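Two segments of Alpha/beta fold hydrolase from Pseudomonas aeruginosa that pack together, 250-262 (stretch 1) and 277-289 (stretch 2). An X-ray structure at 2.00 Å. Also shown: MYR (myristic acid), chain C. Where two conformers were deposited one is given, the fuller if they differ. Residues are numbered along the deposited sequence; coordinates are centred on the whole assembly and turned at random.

Stretch 1, residues 250-262: TLLLWGDRDRVLD
Stretch 2 (277-289) SVVIMENCGHVPM

The carboxylate of D258 receives a short hydrogen bond from the imidazole of H286 (ND1 to OD2, 2.7 Å, 171° at the hydrogen), an Asp–His pairing familiar from alpha/beta hydrolases. Both side chains are t at chi1. V260 (t) lies over one face of the H286 ring, its CB 3.6 Å from the ring centroid and 7° off the normal, while L261 (m, t) meets the ring edge, CD1 to CE1 3.8 Å. The other oxygen of D258, OD1, accepts from two backbone amides, V260 N to D258 OD1 at 2.8 Å and L261 N to D258 OD1 at 2.9 Å, which fixes the carboxylate within its own loop.

This pairing sits beyond two extended strands, 250-255 and 277-281, which run parallel at 13° with axes 4.6 Å apart. L251 pairs with S277, and the register continues one for one to G255 with M281. Amides and carbonyls alternate along the ladder: S277 N to T250 O, L252 N to S277 O, V279 N to L252 O, W254 N to V279 O, M281 N to W254 O and D256 N to M281 O, all 2.8–2.9 Å.

L251 (t, p), L253 (t, chi2 148°), V279 (t) and M281 (m, t, p) share one face. There L253 CD1 reaches V279 CG1 at 3.9 Å and L253 CD2 reaches P288 CG at 3.7 Å, joining the sheet to the start of the helix.

Past the strands, a type I turn runs from G255 to D258. An ideal CB on G255 would fall 1.9 Å from G285 O, so the close backbone approach leaves no room for a side chain. D256 (p) turns its carboxylate to the opposing loop, accepting from N283 N through OD2 and from C284 N through OD1, both 3.0 Å. R257 N donates to C284 O and R257 NH1 to N283 OD1, each at 2.9 Å.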

ATOM      1  N   THR A 250     -13.807  -7.150 -11.396  1.00 38.46           N
ATOM      2  CA  THR A 250     -12.454  -6.686 -11.148  1.00 39.01           C
ATOM      3  C   THR A 250     -12.220  -5.336 -11.819  1.00 39.00           C
ATOM      4  O   THR A 250     -12.351  -5.199 -13.037  1.00 39.08           O
ATOM      5  CB  THR A 250     -11.413  -7.710 -11.663  1.00 38.92           C
ATOM      6  OG1 THR A 250     -11.588  -8.949 -10.967  1.00 40.78           O
ATOM      7  CG2 THR A 250      -9.990  -7.209 -11.437  1.00 38.84           C
ATOM      8  N   LEU A 251     -11.882  -4.342 -11.009  1.00 30.25           N
ATOM      9  CA  LEU A 251     -11.547  -3.026 -11.514  1.00 32.08           C
ATOM     10  C   LEU A 251     -10.048  -2.955 -11.772  1.00 34.46           C
ATOM     11  O   LEU A 251      -9.250  -3.265 -10.887  1.00 31.79           O
ATOM     12  CB  LEU A 251     -11.965  -1.938 -10.523  1.00 28.26           C
ATOM     13  CG  LEU A 251     -11.518  -0.512 -10.878  1.00 29.30           C
ATOM     14  CD1 LEU A 251     -12.130  -0.054 -12.211  1.00 27.76           C
ATOM     15  CD2 LEU A 251     -11.905   0.471  -9.735  1.00 27.20           C
ATOM     16  N   LEU A 252      -9.681  -2.566 -12.988  1.00 33.62           N
ATOM     17  CA  LEU A 252      -8.293  -2.278 -13.340  1.00 32.79           C
ATOM     18  C   LEU A 252      -8.142  -0.770 -13.386  1.00 34.88           C
ATOM     19  O   LEU A 252      -8.714  -0.128 -14.267  1.00 34.91           O
ATOM     20  CB  LEU A 252      -7.925  -2.900 -14.704  1.00 30.38           C
ATOM     21  CG  LEU A 252      -8.254  -4.380 -14.837  1.00 32.65           C
ATOM     22  CD1 LEU A 252      -7.897  -4.917 -16.227  1.00 34.02           C
ATOM     23  CD2 LEU A 252      -7.527  -5.171 -13.728  1.00 34.22           C
ATOM     24  N   LEU A 253      -7.405  -0.193 -12.441  1.00 30.48           N
ATOM     25  CA  LEU A 253      -7.257   1.266 -12.418  1.00 27.70           C
ATOM     26  C   LEU A 253      -5.780   1.647 -12.455  1.00 34.33           C
ATOM     27  O   LEU A 253      -4.983   1.119 -11.669  1.00 33.23           O
ATOM     28  CB  LEU A 253      -7.940   1.867 -11.176  1.00 30.34           C
ATOM     29  CG  LEU A 253      -7.998   3.400 -11.063  1.00 30.46           C
ATOM     30  CD1 LEU A 253      -9.254   3.893 -10.325  1.00 26.66           C
ATOM     31  CD2 LEU A 253      -6.724   3.948 -10.370  1.00 31.64           C
ATOM     32  N   TRP A 254      -5.427   2.573 -13.351  1.00 29.85           N
ATOM     33  CA  TRP A 254      -4.028   2.952 -13.558  1.00 36.27           C
ATOM     34  C   TRP A 254      -3.854   4.457 -13.612  1.00 40.07           C
ATOM     35  O   TRP A 254      -4.763   5.172 -14.032  1.00 35.38           O
ATOM     36  CB  TRP A 254      -3.486   2.352 -14.867  1.00 35.35           C
ATOM     37  CG  TRP A 254      -2.217   1.546 -14.680  1.00 39.12           C
ATOM     38  CD1 TRP A 254      -0.929   1.975 -14.871  1.00 36.11           C
ATOM     39  CD2 TRP A 254      -2.127   0.177 -14.267  1.00 36.02           C
ATOM     40  NE1 TRP A 254      -0.045   0.953 -14.595  1.00 36.87           N
ATOM     41  CE2 TRP A 254      -0.756  -0.158 -14.219  1.00 37.47           C
ATOM     42  CE3 TRP A 254      -3.071  -0.796 -13.923  1.00 32.87           C
ATOM     43  CZ2 TRP A 254      -0.308  -1.425 -13.848  1.00 41.61           C
ATOM     44  CZ3 TRP A 254      -2.624  -2.055 -13.550  1.00 36.32           C
ATOM     45  CH2 TRP A 254      -1.255  -2.358 -13.517  1.00 36.72           C
ATOM     46  N   GLY A 255      -2.689   4.930 -13.176  1.00 31.51           N
ATOM     47  CA  GLY A 255      -2.220   6.257 -13.546  1.00 33.27           C
ATOM     48  C   GLY A 255      -1.514   6.111 -14.880  1.00 40.98           C
ATOM     49  O   GLY A 255      -0.631   5.270 -15.001  1.00 40.08           O
ATOM     50  N   ASP A 256      -1.884   6.907 -15.881  1.00 33.88           N
ATOM     51  CA  ASP A 256      -1.348   6.697 -17.224  1.00 37.92           C
ATOM     52  C   ASP A 256       0.178   6.838 -17.275  1.00 43.16           C
ATOM     53  O   ASP A 256       0.835   6.159 -18.065  1.00 41.00           O
ATOM     54  CB  ASP A 256      -1.999   7.662 -18.237  1.00 38.35           C
ATOM     55  CG  ASP A 256      -1.729   9.140 -17.925  1.00 44.16           C
ATOM     56  OD1 ASP A 256      -1.305   9.462 -16.794  1.00 46.12           O
ATOM     57  OD2 ASP A 256      -1.977   9.998 -18.809  1.00 46.30           O
ATOM     58  N   ARG A 257       0.750   7.665 -16.404  1.00 36.84           N
ATOM     59  CA  ARG A 257       2.195   7.923 -16.461  1.00 43.76           C
ATOM     60  C   ARG A 257       2.973   7.179 -15.368  1.00 44.30           C
ATOM     61  O   ARG A 257       4.081   7.584 -14.995  1.00 38.51           O
ATOM     62  CB  ARG A 257       2.453   9.426 -16.366  1.00 47.94           C
ATOM     63  CG  ARG A 257       1.812  10.218 -17.521  1.00 45.76           C
ATOM     64  CD  ARG A 257       2.166  11.694 -17.461  1.00 45.71           C
ATOM     65  NE  ARG A 257       3.593  11.930 -17.681  1.00 53.08           N
ATOM     66  CZ  ARG A 257       4.173  13.120 -17.568  1.00 54.06           C
ATOM     67  NH1 ARG A 257       3.445  14.181 -17.234  1.00 50.15           N
ATOM     68  NH2 ARG A 257       5.474  13.256 -17.789  1.00 48.69           N
ATOM     69  N   ASP A 258       2.381   6.095 -14.869  1.00 37.99           N
ATOM     70  CA  ASP A 258       3.022   5.190 -13.908  1.00 37.06           C
ATOM     71  C   ASP A 258       4.386   4.762 -14.455  1.00 41.41           C
ATOM     72  O   ASP A 258       4.466   4.157 -15.517  1.00 38.82           O
ATOM     73  CB  ASP A 258       2.124   3.970 -13.658  1.00 35.54           C
ATOM     74  CG  ASP A 258       2.620   3.074 -12.526  1.00 41.82           C
ATOM     75  OD1 ASP A 258       3.831   3.085 -12.202  1.00 38.58           O
ATOM     76  OD2 ASP A 258       1.782   2.334 -11.963  1.00 34.05           O
ATOM     77  N   ARG A 259       5.452   5.097 -13.735  1.00 37.91           N
ATOM     78  CA  ARG A 259       6.803   4.752 -14.179  0.55 38.51           C
ATOM     79  C   ARG A 259       7.273   3.444 -13.551  1.00 43.79           C
ATOM     80  O   ARG A 259       8.259   2.835 -14.005  1.00 47.08           O
ATOM     81  CB  ARG A 259       7.780   5.882 -13.845  0.55 47.42           C
ATOM     82  CG  ARG A 259       7.612   7.120 -14.714  0.55 47.60           C
ATOM     83  CD  ARG A 259       8.109   8.380 -14.013  0.55 48.86           C
ATOM     84  NE  ARG A 259       9.543   8.378 -13.728  0.55 48.99           N
ATOM     85  CZ  ARG A 259      10.186   9.409 -13.189  0.55 50.81           C
ATOM     86  NH1 ARG A 259       9.509  10.510 -12.889  0.55 47.55           N
ATOM     87  NH2 ARG A 259      11.495   9.351 -12.951  0.55 46.30           N
ATOM     88  N   VAL A 260       6.565   3.008 -12.513  1.00 42.22           N
ATOM     89  CA  VAL A 260       6.944   1.807 -11.772  1.00 41.87           C
ATOM     90  C   VAL A 260       6.431   0.537 -12.452  1.00 41.30           C
ATOM     91  O   VAL A 260       7.165  -0.421 -12.643  1.00 42.77           O
ATOM     92  CB  VAL A 260       6.394   1.872 -10.330  1.00 40.60           C
ATOM     93  CG1 VAL A 260       6.946   0.723  -9.488  1.00 35.89           C
ATOM     94  CG2 VAL A 260       6.727   3.210  -9.703  1.00 39.97           C
ATOM     95  N   LEU A 261       5.149   0.539 -12.799  1.00 40.49           N
ATOM     96  CA  LEU A 261       4.509  -0.582 -13.486  1.00 43.09           C
ATOM     97  C   LEU A 261       3.698  -0.011 -14.646  1.00 45.34           C
ATOM     98  O   LEU A 261       2.926   0.939 -14.466  1.00 44.12           O
ATOM     99  CB  LEU A 261       3.611  -1.371 -12.536  1.00 38.50           C
ATOM    100  CG  LEU A 261       4.302  -1.963 -11.303  1.00 42.24           C
ATOM    101  CD1 LEU A 261       3.257  -2.571 -10.384  1.00 37.45           C
ATOM    102  CD2 LEU A 261       5.328  -2.990 -11.710  1.00 40.22           C
ATOM    103  N   ASP A 262       3.871  -0.572 -15.833  1.00 41.28           N
ATOM    104  CA  ASP A 262       3.401   0.120 -17.023  1.00 38.83           C
ATOM    105  C   ASP A 262       1.910  -0.048 -17.276  1.00 41.47           C
ATOM    106  O   ASP A 262       1.352  -1.123 -17.049  1.00 38.59           O
ATOM    107  CB  ASP A 262       4.178  -0.338 -18.248  1.00 47.99           C
ATOM    108  CG  ASP A 262       4.074   0.654 -19.370  1.00 56.72           C
ATOM    109  OD1 ASP A 262       4.785   1.677 -19.290  1.00 52.91           O
ATOM    110  OD2 ASP A 262       3.242   0.446 -20.285  1.00 54.43           O
ATOM    111  N   SER A 277     -13.515  -4.137 -15.303  1.00 34.95           N
ATOM    112  CA  SER A 277     -13.798  -2.730 -15.552  1.00 30.97           C
ATOM    113  C   SER A 277     -12.456  -2.028 -15.681  1.00 35.07           C
ATOM    114  O   SER A 277     -11.457  -2.492 -15.126  1.00 33.24           O
ATOM    115  CB  SER A 277     -14.621  -2.084 -14.417  1.00 32.43           C
ATOM    116  OG  SER A 277     -15.892  -2.688 -14.266  1.00 41.44           O
ATOM    117  N   VAL A 278     -12.425  -0.898 -16.374  1.00 33.25           N
ATOM    118  CA  VAL A 278     -11.161  -0.202 -16.572  1.00 35.69           C
ATOM    119  C   VAL A 278     -11.293   1.283 -16.254  1.00 36.04           C
ATOM    120  O   VAL A 278     -12.259   1.928 -16.658  1.00 32.02           O
ATOM    121  CB  VAL A 278     -10.647  -0.360 -18.027  1.00 35.55           C
ATOM    122  CG1 VAL A 278      -9.393   0.479 -18.252  1.00 34.47           C
ATOM    123  CG2 VAL A 278     -10.379  -1.834 -18.376  1.00 33.31           C
ATOM    124  N   VAL A 279     -10.327   1.811 -15.509  1.00 32.37           N
ATOM    125  CA  VAL A 279     -10.167   3.251 -15.362  1.00 30.90           C
ATOM    126  C   VAL A 279      -8.698   3.630 -15.571  1.00 30.76           C
ATOM    127  O   VAL A 279      -7.825   3.114 -14.890  1.00 32.65           O
ATOM    128  CB  VAL A 279     -10.636   3.757 -13.977  1.00 30.13           C
ATOM    129  CG1 VAL A 279     -10.258   5.223 -13.800  1.00 29.50           C
ATOM    130  CG2 VAL A 279     -12.174   3.554 -13.800  1.00 27.03           C
ATOM    131  N   ILE A 280      -8.426   4.522 -16.518  1.00 30.20           N
ATOM    132  CA  ILE A 280      -7.081   5.073 -16.646  1.00 35.29           C
ATOM    133  C   ILE A 280      -7.160   6.557 -16.365  1.00 38.32           C
ATOM    134  O   ILE A 280      -7.807   7.304 -17.104  1.00 35.42           O
ATOM    135  CB  ILE A 280      -6.465   4.832 -18.047  1.00 35.78           C
ATOM    136  CG1 ILE A 280      -6.454   3.337 -18.377  1.00 41.17           C
ATOM    137  CG2 ILE A 280      -5.028   5.393 -18.127  1.00 37.01           C
ATOM    138  CD1 ILE A 280      -5.952   3.015 -19.791  1.00 36.69           C
ATOM    139  N   MET A 281      -6.500   6.981 -15.294  1.00 34.06           N
ATOM    140  CA  MET A 281      -6.490   8.387 -14.915  1.00 35.91           C
ATOM    141  C   MET A 281      -5.362   9.130 -15.615  1.00 35.78           C
ATOM    142  O   MET A 281      -4.247   8.624 -15.710  1.00 33.89           O
ATOM    143  CB  MET A 281      -6.380   8.520 -13.393  1.00 30.96           C
ATOM    144  CG  MET A 281      -7.686   8.088 -12.699  1.00 30.26           C
ATOM    145  SD  MET A 281      -7.558   7.911 -10.906  1.00 31.55           S
ATOM    146  CE  MET A 281      -7.014   9.545 -10.458  1.00 27.79           C
ATOM    147  N   GLU A 282      -5.672  10.318 -16.130  1.00 33.16           N
ATOM    148  CA  GLU A 282      -4.742  11.075 -16.965  1.00 36.15           C
ATOM    149  C   GLU A 282      -3.741  11.884 -16.136  1.00 37.08           C
ATOM    150  O   GLU A 282      -4.095  12.447 -15.101  1.00 39.39           O
ATOM    151  CB  GLU A 282      -5.509  12.029 -17.889  1.00 35.82           C
ATOM    152  CG  GLU A 282      -4.648  12.632 -18.999  1.00 42.85           C
ATOM    153  CD  GLU A 282      -4.159  14.024 -18.650  1.00 48.32           C
ATOM    154  OE1 GLU A 282      -4.745  14.646 -17.735  1.00 51.40           O
ATOM    155  OE2 GLU A 282      -3.197  14.502 -19.284  1.00 45.49           O
ATOM    156  N   ASN A 283      -2.500  11.941 -16.612  1.00 39.09           N
ATOM    157  CA  ASN A 283      -1.417  12.684 -15.965  1.00 40.37           C
ATOM    158  C   ASN A 283      -1.268  12.313 -14.498  1.00 37.05           C
ATOM    159  O   ASN A 283      -1.133  13.187 -13.631  1.00 39.67           O
ATOM    160  CB  ASN A 283      -1.634  14.202 -16.092  1.00 45.88           C
ATOM    161  CG  ASN A 283      -0.329  14.988 -15.964  1.00 46.57           C
ATOM    162  OD1 ASN A 283       0.721  14.549 -16.429  1.00 45.58           O
ATOM    163  ND2 ASN A 283      -0.389  16.136 -15.302  1.00 44.38           N
ATOM    164  N   CYS A 284      -1.272  11.010 -14.239  1.00 34.10           N
ATOM    165  CA  CYS A 284      -1.200  10.487 -12.891  1.00 31.92           C
ATOM    166  C   CYS A 284      -0.153   9.386 -12.804  1.00 33.05           C
ATOM    167  O   CYS A 284       0.126   8.690 -13.788  1.00 37.48           O
ATOM    168  CB  CYS A 284      -2.565   9.953 -12.452  1.00 31.13           C
ATOM    169  SG  CYS A 284      -2.641   9.532 -10.720  1.00 37.70           S
ATOM    170  N   GLY A 285       0.446   9.235 -11.632  1.00 33.61           N
ATOM    171  CA  GLY A 285       1.527   8.267 -11.483  1.00 32.06           C
ATOM    172  C   GLY A 285       1.073   6.941 -10.907  1.00 39.61           C
ATOM    173  O   GLY A 285      -0.084   6.529 -11.053  1.00 37.05           O
ATOM    174  N   HIS A 286       2.007   6.294 -10.222  1.00 35.89           N
ATOM    175  CA  HIS A 286       1.869   4.941  -9.701  1.00 31.74           C
ATOM    176  C   HIS A 286       0.909   4.770  -8.520  1.00 32.27           C
ATOM    177  O   HIS A 286       0.455   3.658  -8.238  1.00 30.12           O
ATOM    178  CB  HIS A 286       3.266   4.459  -9.283  1.00 32.59           C
ATOM    179  CG  HIS A 286       3.310   3.058  -8.760  1.00 32.92           C
ATOM    180  ND1 HIS A 286       2.817   1.983  -9.467  1.00 33.59           N
ATOM    181  CD2 HIS A 286       3.850   2.548  -7.626  1.00 34.49           C
ATOM    182  CE1 HIS A 286       3.009   0.875  -8.771  1.00 36.96           C
ATOM    183  NE2 HIS A 286       3.630   1.193  -7.647  1.00 34.58           N
ATOM    184  N   VAL A 287       0.619   5.849  -7.801  1.00 29.24           N
ATOM    185  CA  VAL A 287      -0.242   5.707  -6.620  1.00 29.76           C
ATOM    186  C   VAL A 287      -1.413   6.700  -6.676  1.00 30.44           C
ATOM    187  O   VAL A 287      -1.481   7.652  -5.899  1.00 32.72           O
ATOM    188  CB  VAL A 287       0.577   5.861  -5.298  1.00 31.18           C
ATOM    189  CG1 VAL A 287       1.493   4.619  -5.072  1.00 32.16           C
ATOM    190  CG2 VAL A 287       1.434   7.118  -5.320  1.00 33.47           C
ATOM    191  N   PRO A 288      -2.353   6.473  -7.617  1.00 31.65           N
ATOM    192  CA  PRO A 288      -3.491   7.386  -7.815  1.00 31.95           C
ATOM    193  C   PRO A 288      -4.257   7.666  -6.514  1.00 28.14           C
ATOM    194  O   PRO A 288      -4.694   8.810  -6.289  1.00 30.20           O
ATOM    195  CB  PRO A 288      -4.397   6.636  -8.820  1.00 32.89           C
ATOM    196  CG  PRO A 288      -3.573   5.582  -9.420  1.00 36.96           C
ATOM    197  CD  PRO A 288      -2.419   5.285  -8.489  1.00 33.27           C
ATOM    198  N   MET A 289      -4.394   6.653  -5.662  1.00 28.38           N
ATOM    199  CA  MET A 289      -5.153   6.814  -4.417  1.00 26.78           C
ATOM    200  C   MET A 289      -4.448   7.763  -3.447  1.00 27.33           C
ATOM    201  O   MET A 289      -5.070   8.260  -2.515  1.00 30.50           O
ATOM    202  CB  MET A 289      -5.403   5.464  -3.740  1.00 25.57           C
ATOM    203  CG  MET A 289      -4.217   4.935  -2.954  1.00 27.16           C
ATOM    204  SD  MET A 289      -2.955   4.202  -4.061  1.00 31.31           S
ATOM    205  CE  MET A 289      -1.833   3.524  -2.834  1.00 32.48           C
TER
HETATM  206  C1  MYR C 401       4.698   2.083  -3.558  1.00 81.92           C
HETATM  207  O1  MYR C 401       3.535   1.623  -3.481  1.00 77.46           O
HETATM  208  O2  MYR C 401       5.608   1.500  -4.190  1.00 82.11           O
HETATM  209  C2  MYR C 401       4.993   3.436  -2.939  1.00 80.15           C
HETATM  210  C3  MYR C 401       3.745   3.979  -2.245  1.00 69.99           C
HETATM  211  C4  MYR C 401       3.887   5.461  -1.907  1.00 66.56           C
HETATM  212  C5  MYR C 401       4.936   5.703  -0.832  1.00 63.01           C
HETATM  213  C6  MYR C 401       4.866   7.150  -0.363  1.00 65.35           C
HETATM  214  C7  MYR C 401       4.492   7.253   1.112  1.00 67.06           C
HETATM  215  C8  MYR C 401       3.506   8.395   1.346  1.00 65.83           C
HETATM  216  C9  MYR C 401       3.807   9.164   2.632  1.00 64.54           C
HETATM  217  C10 MYR C 401       2.759   8.870   3.698  1.00 61.49           C
HETATM  218  C11 MYR C 401       2.838   9.851   4.864  1.00 58.99           C
HETATM  219  C12 MYR C 401       2.074   9.310   6.067  1.00 56.92           C
HETATM  220  C13 MYR C 401       1.514  10.445   6.909  1.00 55.81           C
HETATM  221  C14 MYR C 401       0.116  10.109   7.376  1.00 48.84           C
HETATM  222  O   HOH W   1       5.190   6.778 -11.327  1.00 37.50           O